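Hydrogenase maturation protease HycI (Thermococcus kodakarensis KOD1, PDB 5ZBY) is probably an aspartic-type endopeptidase of the A31 family that matures [NiFe] hydrogenase by cleaving its C-terminal extension. Local coordinates at residues V70-A75 with L103-V108; Y111-E114 with D119-L122. All coordinates share one frame; numbering follows the deposited sequence.

Interaction 1 of 2, residues V70-A75 with L103-V108. With EPE (4-(2-hydroxyethyl)-1-piperazine ethanesulfonic acid), chain B.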
loop_
_atom_site.group_PDB
_atom_site.type_symbol
_atom_site.label_atom_id
_atom_site.label_comp_id
_atom_site.label_asym_id
_atom_site.label_seq_id
_atom_site.Cartn_x
_atom_site.Cartn_y
_atom_site.Cartn_z
ATOM N N VAL A 70 -1.681 5.048 8.252
ATOM C CA VAL A 70 -0.649 4.482 7.390
ATOM C C VAL A 70 -1.359 3.566 6.408
ATOM O O VAL A 70 -2.164 2.729 6.831
ATOM C CB VAL A 70 0.409 3.707 8.196
ATOM C CG1 VAL A 70 1.451 3.109 7.211
ATOM C CG2 VAL A 70 1.097 4.669 9.227
ATOM N N VAL A 71 -1.115 3.775 5.120
ATOM C CA VAL A 71 -1.748 2.973 4.039
ATOM C C VAL A 71 -0.675 2.206 3.305
ATOM O O VAL A 71 0.166 2.841 2.667
ATOM C CB VAL A 71 -2.455 3.885 3.053
ATOM C CG1 VAL A 71 -3.139 3.112 1.954
ATOM C CG2 VAL A 71 -3.481 4.775 3.800
ATOM N N PHE A 72 -0.697 0.878 3.395
ATOM C CA PHE A 72 0.191 0.024 2.605
ATOM C C PHE A 72 -0.506 -0.290 1.319
ATOM O O PHE A 72 -1.713 -0.493 1.320
ATOM C CB PHE A 72 0.524 -1.260 3.370
ATOM C CG PHE A 72 1.430 -1.002 4.542
ATOM C CD1 PHE A 72 0.942 -0.982 5.832
ATOM C CD2 PHE A 72 2.774 -0.721 4.328
ATOM C CE1 PHE A 72 1.806 -0.701 6.927
ATOM C CE2 PHE A 72 3.620 -0.420 5.424
ATOM C CZ PHE A 72 3.146 -0.444 6.698
ATOM N N VAL A 73 0.216 -0.274 0.207
ATOM C CA VAL A 73 -0.404 -0.558 -1.093
ATOM C C VAL A 73 0.427 -1.682 -1.731
ATOM O O VAL A 73 1.646 -1.566 -1.826
ATOM C CB VAL A 73 -0.420 0.666 -2.012
ATOM C CG1 VAL A 73 -1.055 0.343 -3.359
ATOM C CG2 VAL A 73 -1.114 1.899 -1.338
ATOM N N ASP A 74 -0.198 -2.798 -2.101
ATOM C CA ASP A 74 0.577 -3.968 -2.577
ATOM C C ASP A 74 -0.294 -4.775 -3.583
ATOM O O ASP A 74 -1.517 -4.715 -3.565
ATOM C CB ASP A 74 0.975 -4.865 -1.379
ATOM C CG ASP A 74 2.080 -5.877 -1.708
ATOM O OD1 ASP A 74 2.716 -5.750 -2.776
ATOM O OD2 ASP A 74 2.334 -6.745 -0.863
ATOM N N ALA A 75 0.359 -5.485 -4.491
ATOM C CA ALA A 75 -0.317 -6.551 -5.201
ATOM C C ALA A 75 -0.593 -7.730 -4.269
ATOM O O ALA A 75 0.327 -8.312 -3.723
ATOM C CB ALA A 75 0.570 -7.025 -6.379
ATOM N N LEU A 103 8.827 -11.519 6.431
ATOM C CA LEU A 103 8.303 -10.907 7.637
ATOM C C LEU A 103 6.910 -10.459 7.297
ATOM O O LEU A 103 6.725 -9.678 6.396
ATOM C CB LEU A 103 9.141 -9.713 8.047
ATOM C CG LEU A 103 8.997 -9.227 9.478
ATOM C CD1 LEU A 103 9.446 -10.306 10.416
ATOM C CD2 LEU A 103 9.854 -8.015 9.702
ATOM N N PRO A 104 5.852 -11.076 7.979
ATOM C CA PRO A 104 4.541 -10.620 7.526
ATOM C C PRO A 104 4.241 -9.170 7.834
ATOM O O PRO A 104 4.733 -8.597 8.763
ATOM C CB PRO A 104 3.559 -11.555 8.198
ATOM C CG PRO A 104 4.210 -12.032 9.382
ATOM C CD PRO A 104 5.610 -12.222 8.986
ATOM N N LEU A 105 3.417 -8.607 6.986
ATOM C CA LEU A 105 3.006 -7.242 7.102
ATOM C C LEU A 105 2.262 -7.039 8.414
ATOM O O LEU A 105 2.298 -5.987 8.982
ATOM C CB LEU A 105 2.176 -6.848 5.899
ATOM C CG LEU A 105 1.767 -5.389 5.833
ATOM C CD1 LEU A 105 2.960 -4.477 5.749
ATOM C CD2 LEU A 105 0.800 -5.089 4.712
ATOM N N ARG A 106 1.561 -8.055 8.870
ATOM C CA ARG A 106 0.903 -7.944 10.179
ATOM C C ARG A 106 1.843 -7.516 11.309
ATOM O O ARG A 106 1.471 -6.723 12.189
ATOM C CB ARG A 106 0.248 -9.290 10.563
ATOM C CG ARG A 106 -0.486 -9.248 11.910
ATOM C CD ARG A 106 -1.294 -10.577 12.155
ATOM N NE ARG A 106 -0.390 -11.687 12.369
ATOM C CZ ARG A 106 -0.004 -12.155 13.556
ATOM N NH1 ARG A 106 -0.457 -11.627 14.698
ATOM N NH2 ARG A 106 0.843 -13.168 13.601
ATOM N N ILE A 107 3.036 -8.066 11.324
ATOM C CA ILE A 107 4.021 -7.720 12.327
ATOM C C ILE A 107 4.494 -6.282 12.195
ATOM O O ILE A 107 4.519 -5.554 13.140
ATOM C CB ILE A 107 5.257 -8.604 12.212
ATOM C CG1 ILE A 107 4.896 -10.085 12.277
ATOM C CG2 ILE A 107 6.265 -8.246 13.271
ATOM C CD1 ILE A 107 4.046 -10.472 13.440
ATOM N N VAL A 108 4.796 -5.891 10.969
ATOM C CA VAL A 108 5.175 -4.496 10.685
ATOM C C VAL A 108 4.089 -3.523 11.134
ATOM O O VAL A 108 4.365 -2.563 11.845
ATOM C CB VAL A 108 5.487 -4.309 9.186
ATOM C CG1 VAL A 108 5.782 -2.829 8.889
ATOM C CG2 VAL A 108 6.671 -5.185 8.794
HETATM N N1 EPE B . 3.120 -10.665 0.400
HETATM C C2 EPE B . 4.312 -9.857 0.138
HETATM C C3 EPE B . 4.554 -9.555 -1.333
HETATM N N4 EPE B . 3.342 -8.977 -1.934
HETATM C C5 EPE B . 2.196 -9.887 -1.690
HETATM C C6 EPE B . 1.944 -10.022 -0.189
HETATM C C7 EPE B . 3.558 -8.850 -3.396
HETATM C C8 EPE B . 4.841 -8.100 -3.768
HETATM O O8 EPE B . 4.975 -6.908 -2.999
HETATM C C9 EPE B . 3.011 -10.667 1.864
HETATM C C10 EPE B . 1.989 -11.601 2.490
HETATM S S EPE B . 2.224 -11.640 4.163
HETATM O O1S EPE B . 1.252 -12.613 4.726
HETATM O O2S EPE B . 3.596 -12.125 4.471
HETATM O O3S EPE B . 2.036 -10.285 4.766
#

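Interaction 2 of 2, residues Y111-E114 with D119-L122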
loop_
_atom_site.group_PDB
_atom_site.type_symbol
_atom_site.label_atom_id
_atom_site.label_comp_id
_atom_site.label_asym_id
_atom_site.label_seq_id
_atom_site.Cartn_x
_atom_site.Cartn_y
_atom_site.Cartn_z
ATOM N N TYR A 111 3.621 -3.335 14.983
ATOM C CA TYR A 111 4.670 -2.476 15.581
ATOM C C TYR A 111 4.402 -0.987 15.347
ATOM O O TYR A 111 4.432 -0.176 16.291
ATOM C CB TYR A 111 6.021 -2.868 15.009
ATOM C CG TYR A 111 7.148 -2.001 15.503
ATOM C CD1 TYR A 111 7.703 -2.212 16.754
ATOM C CD2 TYR A 111 7.654 -0.982 14.719
ATOM C CE1 TYR A 111 8.739 -1.429 17.222
ATOM C CE2 TYR A 111 8.705 -0.174 15.189
ATOM C CZ TYR A 111 9.240 -0.418 16.437
ATOM O OH TYR A 111 10.280 0.359 16.915
ATOM N N ILE A 112 4.132 -0.606 14.098
ATOM C CA ILE A 112 3.833 0.805 13.815
ATOM C C ILE A 112 2.668 1.360 14.654
ATOM O O ILE A 112 2.768 2.452 15.257
ATOM C CB ILE A 112 3.528 1.027 12.305
ATOM C CG1 ILE A 112 4.776 0.686 11.472
ATOM C CG2 ILE A 112 2.978 2.478 12.108
ATOM C CD1 ILE A 112 4.565 0.587 9.953
ATOM N N LYS A 113 1.588 0.591 14.777
ATOM C CA LYS A 113 0.409 1.051 15.496
ATOM C C LYS A 113 0.708 1.161 16.983
ATOM O O LYS A 113 0.255 2.106 17.660
ATOM C CB LYS A 113 -0.816 0.109 15.244
ATOM C CG LYS A 113 -2.028 0.684 15.916
ATOM C CD LYS A 113 -3.314 0.051 15.461
ATOM C CE LYS A 113 -4.463 0.865 16.008
ATOM N NZ LYS A 113 -5.786 0.362 15.522
ATOM N N GLU A 114 1.507 0.240 17.500
ATOM C CA GLU A 114 1.856 0.315 18.917
ATOM C C GLU A 114 2.620 1.603 19.167
ATOM O O GLU A 114 2.315 2.331 20.123
ATOM C CB GLU A 114 2.698 -0.875 19.352
ATOM C CG GLU A 114 2.678 -1.129 20.872
ATOM C CD GLU A 114 3.451 -0.086 21.673
ATOM O OE1 GLU A 114 4.492 0.382 21.165
ATOM O OE2 GLU A 114 3.031 0.256 22.804
ATOM N N ASP A 119 -4.088 4.495 12.764
ATOM C CA ASP A 119 -4.812 3.436 12.018
ATOM C C ASP A 119 -3.921 2.903 10.927
ATOM O O ASP A 119 -3.121 3.641 10.351
ATOM C CB ASP A 119 -6.080 4.001 11.418
ATOM C CG ASP A 119 -7.176 4.183 12.453
ATOM O OD1 ASP A 119 -7.087 3.554 13.528
ATOM O OD2 ASP A 119 -8.123 4.950 12.200
ATOM N N ILE A 120 -4.083 1.614 10.583
ATOM C CA ILE A 120 -3.307 1.051 9.498
ATOM C C ILE A 120 -4.270 0.398 8.533
ATOM O O ILE A 120 -5.128 -0.368 8.974
ATOM C CB ILE A 120 -2.327 -0.027 9.975
ATOM C CG1 ILE A 120 -1.659 0.365 11.320
ATOM C CG2 ILE A 120 -1.336 -0.391 8.855
ATOM C CD1 ILE A 120 -0.612 1.462 11.198
ATOM N N VAL A 121 -4.091 0.619 7.235
ATOM C CA VAL A 121 -4.934 -0.107 6.256
ATOM C C VAL A 121 -4.047 -0.685 5.143
ATOM O O VAL A 121 -2.933 -0.173 4.909
ATOM C CB VAL A 121 -6.006 0.827 5.706
ATOM C CG1 VAL A 121 -5.398 1.926 4.894
ATOM C CG2 VAL A 121 -6.986 0.092 4.883
ATOM N N LEU A 122 -4.493 -1.792 4.500
ATOM C CA LEU A 122 -3.834 -2.326 3.320
ATOM C C LEU A 122 -4.765 -2.191 2.137
ATOM O O LEU A 122 -5.934 -2.600 2.225
ATOM C CB LEU A 122 -3.452 -3.798 3.544
ATOM C CG LEU A 122 -3.028 -4.637 2.332
ATOM C CD1 LEU A 122 -1.760 -4.099 1.694
ATOM C CD2 LEU A 122 -2.857 -6.103 2.780
HETATM O O HOH W 1 -5.852 0.356 12.552
#

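Interaction 1 of 2, residues V70-A75 with L103-V108
The shortest polar bond runs from the hydroxyl O8 of the bound EPE to OD1 of D74, at 2.5 Å. The other carboxylate oxygen, OD2, accepts a bond from piperazine N4 of EPE at 2.7 Å, so both oxygens hold the same end of the ligand. The torsion about the D74 CA-CB bond (chi1 -164°) sets its CG opposite the backbone N and places both oxygens beside the ligand. At the far end, sulfonate O3S takes the N-H of L105 at 3.1 Å in a nearly straight bond (172°). EPE thus spans strand and helix start, where P104 is the N-cap residue.

Beneath this polar bridge the contact is apolar. L105 CD1 sits 3.8 Å from the centroid of the F72 ring and 4° off its normal, a CH-pi contact over the face. V108 CG1 comes obliquely to F72 CZ at 4.2 Å. With F72 cut back to an alanine, L105 CD1 would probably lose the ring face it rests on, opening a gap between strand and helix. A ligand held between the C-terminal end of a parallel strand and a helix N-terminus is typical of alpha/beta folds.

Interaction 2 of 2, residues Y111-E114 with D119-L122
I120 meets two neighbouring residues of the helix. Its CD1 lies 3.8 Å from CG2 of I112, the two side chains crossing at a slant, while its CG1 lies 4.0 Å from CB of K113. This is helix-on-sheet packing within a beta-alpha-beta unit: helix 105-116 leads into strand 119-125, which runs parallel to its neighbour 69-75, although the edge strand 85-88 is inserted in the connection before the helix. The I120 chi2 of -73° bends CD1 away from an extended course and brings it to the I112 methyl.

The polar part lies at the margin. K113 leaves its backbone with CG opposite N (chi1 -176°) and remains extended, so its side chain runs alongside that of D119, the two pointing the same way. The separation of 4.0 Å between K113 NZ and D119 OD1 makes this a long salt bridge, probably a modest electrostatic attraction.

Further out, I112 also packs on V59 and I62 of helix 59-64, and both isoleucines touch F72 on the adjoining strand. I120 also touches A109 and P90, while backbone hydrogen bonds of D119 with D68 and V70 fix the start of its strand. A water joins the margin to the backbone, accepting from K113 NZ at 3.0 Å and from I120 N at 2.9 Å.

In the fold
Along the chain the two contacts follow one another without overlap, interaction 1 first, and their centres lie about 9 Å apart. Helix 105-116 serves both: its first turn faces strand 69-75 in interaction 1, and a later turn faces strand 119-125 in interaction 2. These strands are parallel neighbours in the mixed five-stranded sheet, with probable backbone hydrogen bonds from V121 N to V70 O at 2.9 Å and from F72 N to V121 O at the same length. One helix therefore packs over two adjoining strands, running close to antiparallel to strand 69-75, so the helix that packs on strand 119-125 presents its N-terminus to the ligand beside the C-terminal end of strand 69-75.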